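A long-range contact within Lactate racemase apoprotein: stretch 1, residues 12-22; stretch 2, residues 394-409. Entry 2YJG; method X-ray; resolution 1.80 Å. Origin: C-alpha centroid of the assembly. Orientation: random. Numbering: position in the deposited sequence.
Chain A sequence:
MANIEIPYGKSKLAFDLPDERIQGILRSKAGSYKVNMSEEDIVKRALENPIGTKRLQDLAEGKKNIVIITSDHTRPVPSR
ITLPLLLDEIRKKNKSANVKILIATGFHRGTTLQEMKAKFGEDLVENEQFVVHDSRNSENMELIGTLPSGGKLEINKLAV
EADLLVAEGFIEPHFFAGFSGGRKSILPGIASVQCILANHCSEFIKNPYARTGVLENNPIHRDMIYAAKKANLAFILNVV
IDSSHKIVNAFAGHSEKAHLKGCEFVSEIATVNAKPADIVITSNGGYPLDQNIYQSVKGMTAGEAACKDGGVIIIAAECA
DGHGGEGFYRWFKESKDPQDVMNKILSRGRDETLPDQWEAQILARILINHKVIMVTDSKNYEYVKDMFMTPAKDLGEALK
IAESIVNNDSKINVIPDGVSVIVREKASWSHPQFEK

Stretch 1, residues 12-22: KLAFDLPDERI
Stretch 2 394-409: DLGEALKIAESIVNND

A strand and the short 3-10 segment that follows it pack against a helix and the residues just after it, some 380 residues later in the chain, through a small apolar cluster at one end and an arginine-glutamate salt bridge at the other. Strand residues 12-16 are extended (phi -90 to -136°, psi 111 to 153°), and helix 395-405 (phi near -60°, psi near -40°) runs at 50° to them, N-to-C directions compared, with the axes 9.9 Å apart at closest approach. Phe15 CA lies 7.0 Å from Leu395 CA and Arg21 CA 6.8 Å from Asp409 CA. The contact buries 444 Å².

Strand alternation directs Leu13 (m, t) and Phe15 (chi1 t, chi2 44°) toward the helix and Ala14 away. Leu395 (m, t) lies over one face of the Phe15 ring, its CB 3.8 Å from the ring centroid and 8° off the normal, a CH-pi contact; its CD1 reaches Leu13 CB at 4.1 Å. Phe15 CE1 lies 3.6 Å from Gly396 N. One turn on, Leu399 (t, p) places CD2 at the ring edge, 4.1 Å from Phe15 CZ, and 3.7 Å from CD1 of Leu17 (t, p), whose CB points sideways. Leu17, Leu395 and Leu399 are buried, as suits apolar side chains.

Asp394 (chi1 p), the N-cap residue, accepts a capping bond at OD1 from Glu397 N (2.8 Å). Val406 (-104/-107) leaves helical phi/psi, followed by Asn407 (-140/158), Asn408 (-81/8) and Asp409 (-122/2). Glu403 (m, t, chi3 1°) and Arg21 (m, m, m, chi4 -75°), both partly exposed, point toward each other's stretch. Arg21 NH1 donates to Glu403 OE2 at 2.6 Å; NH2 adds a weak bond to OE2 at 3.2 Å. Asp409 CA and Asn408 O cover one guanidinium face, while its edge meets the carboxylate.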

# COMPACT_ATOMS: atom_id res chain seq x y z
N LYS A 12 13.11 31.57 8.22
CA LYS A 12 12.42 32.82 8.14
C LYS A 12 13.46 33.86 7.79
O LYS A 12 14.66 33.67 8.09
CB LYS A 12 11.70 33.15 9.45
CG LYS A 12 10.84 32.01 9.98
CD LYS A 12 9.41 32.46 10.41
CE LYS A 12 8.32 31.39 10.13
NZ LYS A 12 8.16 30.37 11.23
N LEU A 13 13.03 34.92 7.14
CA LEU A 13 13.88 36.09 7.04
C LEU A 13 13.57 37.02 8.18
O LEU A 13 12.40 37.18 8.52
CB LEU A 13 13.73 36.78 5.69
CG LEU A 13 13.78 35.83 4.50
CD1 LEU A 13 13.49 36.57 3.24
CD2 LEU A 13 15.13 35.10 4.43
N ALA A 14 14.63 37.60 8.76
CA ALA A 14 14.56 38.64 9.80
C ALA A 14 14.86 39.97 9.17
O ALA A 14 15.87 40.19 8.44
CB ALA A 14 15.54 38.35 10.97
N PHE A 15 13.92 40.88 9.40
CA PHE A 15 14.00 42.17 8.81
C PHE A 15 13.65 43.19 9.87
O PHE A 15 12.57 43.11 10.44
CB PHE A 15 13.00 42.26 7.69
CG PHE A 15 13.15 43.47 6.84
CD1 PHE A 15 14.42 43.88 6.42
CD2 PHE A 15 12.04 44.18 6.42
CE1 PHE A 15 14.58 45.00 5.62
CE2 PHE A 15 12.19 45.29 5.60
CZ PHE A 15 13.46 45.70 5.20
N ASP A 16 14.54 44.14 10.08
CA ASP A 16 14.25 45.27 10.96
C ASP A 16 13.65 46.38 10.15
O ASP A 16 14.35 46.97 9.34
CB ASP A 16 15.53 45.76 11.58
CG ASP A 16 15.31 46.63 12.76
OD1 ASP A 16 14.17 47.11 12.92
OD2 ASP A 16 16.29 46.84 13.52
N LEU A 17 12.36 46.68 10.34
CA LEU A 17 11.70 47.74 9.59
C LEU A 17 11.22 48.82 10.58
O LEU A 17 10.43 48.51 11.47
CB LEU A 17 10.47 47.20 8.85
CG LEU A 17 9.69 48.18 8.01
CD1 LEU A 17 10.53 48.94 6.93
CD2 LEU A 17 8.52 47.35 7.39
N PRO A 18 11.68 50.06 10.41
CA PRO A 18 11.33 51.06 11.41
C PRO A 18 9.84 51.30 11.56
O PRO A 18 9.11 51.49 10.55
CB PRO A 18 12.01 52.32 10.91
CG PRO A 18 12.76 51.96 9.64
CD PRO A 18 12.80 50.50 9.56
N ASP A 19 9.38 51.32 12.82
CA ASP A 19 7.95 51.42 13.10
C ASP A 19 7.27 52.59 12.39
O ASP A 19 6.12 52.49 11.96
CB ASP A 19 7.71 51.57 14.63
CG ASP A 19 8.17 50.37 15.46
OD1 ASP A 19 8.21 49.18 15.01
OD2 ASP A 19 8.45 50.60 16.66
N GLU A 20 7.97 53.71 12.23
CA GLU A 20 7.38 54.91 11.60
C GLU A 20 6.99 54.70 10.13
O GLU A 20 6.10 55.40 9.61
CB GLU A 20 8.30 56.14 11.72
CG GLU A 20 9.71 56.00 11.12
CD GLU A 20 10.24 57.28 10.41
OE1 GLU A 20 9.50 58.26 10.16
OE2 GLU A 20 11.44 57.31 10.06
N ARG A 21 7.64 53.74 9.49
CA ARG A 21 7.34 53.28 8.12
C ARG A 21 6.16 52.30 7.98
O ARG A 21 5.79 52.00 6.84
CB ARG A 21 8.58 52.63 7.48
CG ARG A 21 9.83 53.57 7.33
CD ARG A 21 9.58 54.77 6.42
NE ARG A 21 9.10 54.41 5.09
CZ ARG A 21 9.85 53.89 4.12
NH1 ARG A 21 11.15 53.66 4.32
NH2 ARG A 21 9.29 53.57 2.96
N ILE A 22 5.54 51.85 9.09
CA ILE A 22 4.56 50.77 9.07
C ILE A 22 3.16 51.28 9.17
O ILE A 22 2.80 51.97 10.14
CB ILE A 22 4.82 49.75 10.19
CG1 ILE A 22 6.20 49.11 10.02
CG2 ILE A 22 3.71 48.63 10.23
CD1 ILE A 22 6.61 48.21 11.16
N ASP A 394 17.44 40.49 -1.09
CA ASP A 394 16.95 40.45 0.26
C ASP A 394 15.93 41.56 0.45
O ASP A 394 15.73 42.40 -0.43
CB ASP A 394 18.15 40.54 1.30
CG ASP A 394 19.00 41.81 1.15
OD1 ASP A 394 18.46 42.87 0.84
OD2 ASP A 394 20.26 41.75 1.38
N LEU A 395 15.30 41.58 1.61
CA LEU A 395 14.23 42.53 1.86
C LEU A 395 14.72 43.97 1.89
O LEU A 395 14.04 44.89 1.46
CB LEU A 395 13.49 42.14 3.15
CG LEU A 395 12.59 40.90 3.09
CD1 LEU A 395 12.28 40.39 4.43
CD2 LEU A 395 11.27 41.23 2.32
N GLY A 396 15.93 44.19 2.39
CA GLY A 396 16.54 45.52 2.31
C GLY A 396 16.68 46.09 0.92
O GLY A 396 16.22 47.19 0.66
N GLU A 397 17.23 45.29 -0.01
CA GLU A 397 17.32 45.70 -1.38
C GLU A 397 15.94 45.87 -2.00
O GLU A 397 15.73 46.78 -2.74
CB GLU A 397 18.09 44.69 -2.19
CG GLU A 397 18.28 45.12 -3.60
CD GLU A 397 19.13 44.16 -4.44
OE1 GLU A 397 18.87 42.94 -4.44
OE2 GLU A 397 20.05 44.63 -5.14
N ALA A 398 15.00 44.98 -1.67
CA ALA A 398 13.68 45.06 -2.23
C ALA A 398 13.06 46.41 -1.85
O ALA A 398 12.49 47.14 -2.70
CB ALA A 398 12.83 43.86 -1.80
N LEU A 399 13.21 46.77 -0.58
CA LEU A 399 12.66 48.05 -0.09
C LEU A 399 13.30 49.26 -0.76
O LEU A 399 12.59 50.21 -1.09
CB LEU A 399 12.76 48.15 1.43
CG LEU A 399 11.95 49.26 2.08
CD1 LEU A 399 10.45 49.18 1.64
CD2 LEU A 399 12.06 49.16 3.62
N LYS A 400 14.62 49.22 -0.95
CA LYS A 400 15.31 50.32 -1.68
C LYS A 400 14.76 50.46 -3.12
O LYS A 400 14.54 51.59 -3.62
CB LYS A 400 16.83 50.13 -1.70
CG LYS A 400 17.58 50.62 -2.98
CD LYS A 400 17.66 49.55 -4.13
CE LYS A 400 18.97 49.61 -4.97
NZ LYS A 400 18.96 50.52 -6.20
N ILE A 401 14.49 49.32 -3.77
CA ILE A 401 13.98 49.38 -5.16
C ILE A 401 12.57 50.02 -5.10
O ILE A 401 12.30 50.96 -5.82
CB ILE A 401 13.97 47.99 -5.88
CG1 ILE A 401 15.39 47.42 -6.11
CG2 ILE A 401 13.30 48.07 -7.22
CD1 ILE A 401 16.24 48.21 -7.20
N ALA A 402 11.73 49.55 -4.16
CA ALA A 402 10.35 50.02 -4.05
C ALA A 402 10.38 51.50 -3.82
O ALA A 402 9.68 52.23 -4.49
CB ALA A 402 9.63 49.35 -2.94
N GLU A 403 11.18 51.93 -2.85
CA GLU A 403 11.31 53.38 -2.55
C GLU A 403 11.68 54.24 -3.76
O GLU A 403 11.16 55.34 -3.91
CB GLU A 403 12.28 53.58 -1.39
CG GLU A 403 11.67 53.06 -0.07
CD GLU A 403 12.65 53.02 1.11
OE1 GLU A 403 13.82 53.40 0.96
OE2 GLU A 403 12.22 52.59 2.20
N SER A 404 12.55 53.73 -4.62
CA SER A 404 12.88 54.42 -5.88
C SER A 404 11.65 54.61 -6.79
O SER A 404 11.55 55.58 -7.51
CB SER A 404 13.92 53.61 -6.65
OG SER A 404 13.27 52.60 -7.41
N ILE A 405 10.74 53.66 -6.74
CA ILE A 405 9.53 53.61 -7.58
C ILE A 405 8.45 54.52 -7.03
O ILE A 405 7.82 55.25 -7.78
CB ILE A 405 8.97 52.16 -7.62
CG1 ILE A 405 9.90 51.25 -8.43
CG2 ILE A 405 7.53 52.13 -8.20
CD1 ILE A 405 9.50 49.78 -8.37
N VAL A 406 8.25 54.47 -5.71
CA VAL A 406 7.27 55.34 -5.02
C VAL A 406 8.05 56.46 -4.30
O VAL A 406 8.59 57.33 -4.95
CB VAL A 406 6.36 54.53 -4.05
CG1 VAL A 406 5.47 55.45 -3.28
CG2 VAL A 406 5.49 53.55 -4.82
N ASN A 407 8.14 56.41 -2.97
CA ASN A 407 8.86 57.42 -2.14
C ASN A 407 9.63 56.73 -1.01
O ASN A 407 9.25 55.63 -0.58
CB ASN A 407 7.88 58.42 -1.50
CG ASN A 407 7.24 59.35 -2.52
OD1 ASN A 407 7.86 59.67 -3.54
ND2 ASN A 407 6.01 59.81 -2.23
N ASN A 408 10.66 57.38 -0.48
CA ASN A 408 11.43 56.81 0.65
C ASN A 408 10.77 57.02 2.03
O ASN A 408 11.39 56.70 3.06
CB ASN A 408 12.90 57.30 0.66
CG ASN A 408 13.05 58.74 1.12
OD1 ASN A 408 12.05 59.46 1.33
ND2 ASN A 408 14.31 59.19 1.25
N ASP A 409 9.53 57.52 2.02
CA ASP A 409 8.76 57.79 3.22
C ASP A 409 7.41 57.05 3.28
O ASP A 409 6.65 57.21 4.25
CB ASP A 409 8.50 59.29 3.35
CG ASP A 409 8.12 59.94 2.03
OD1 ASP A 409 7.20 59.43 1.33
OD2 ASP A 409 8.77 60.97 1.67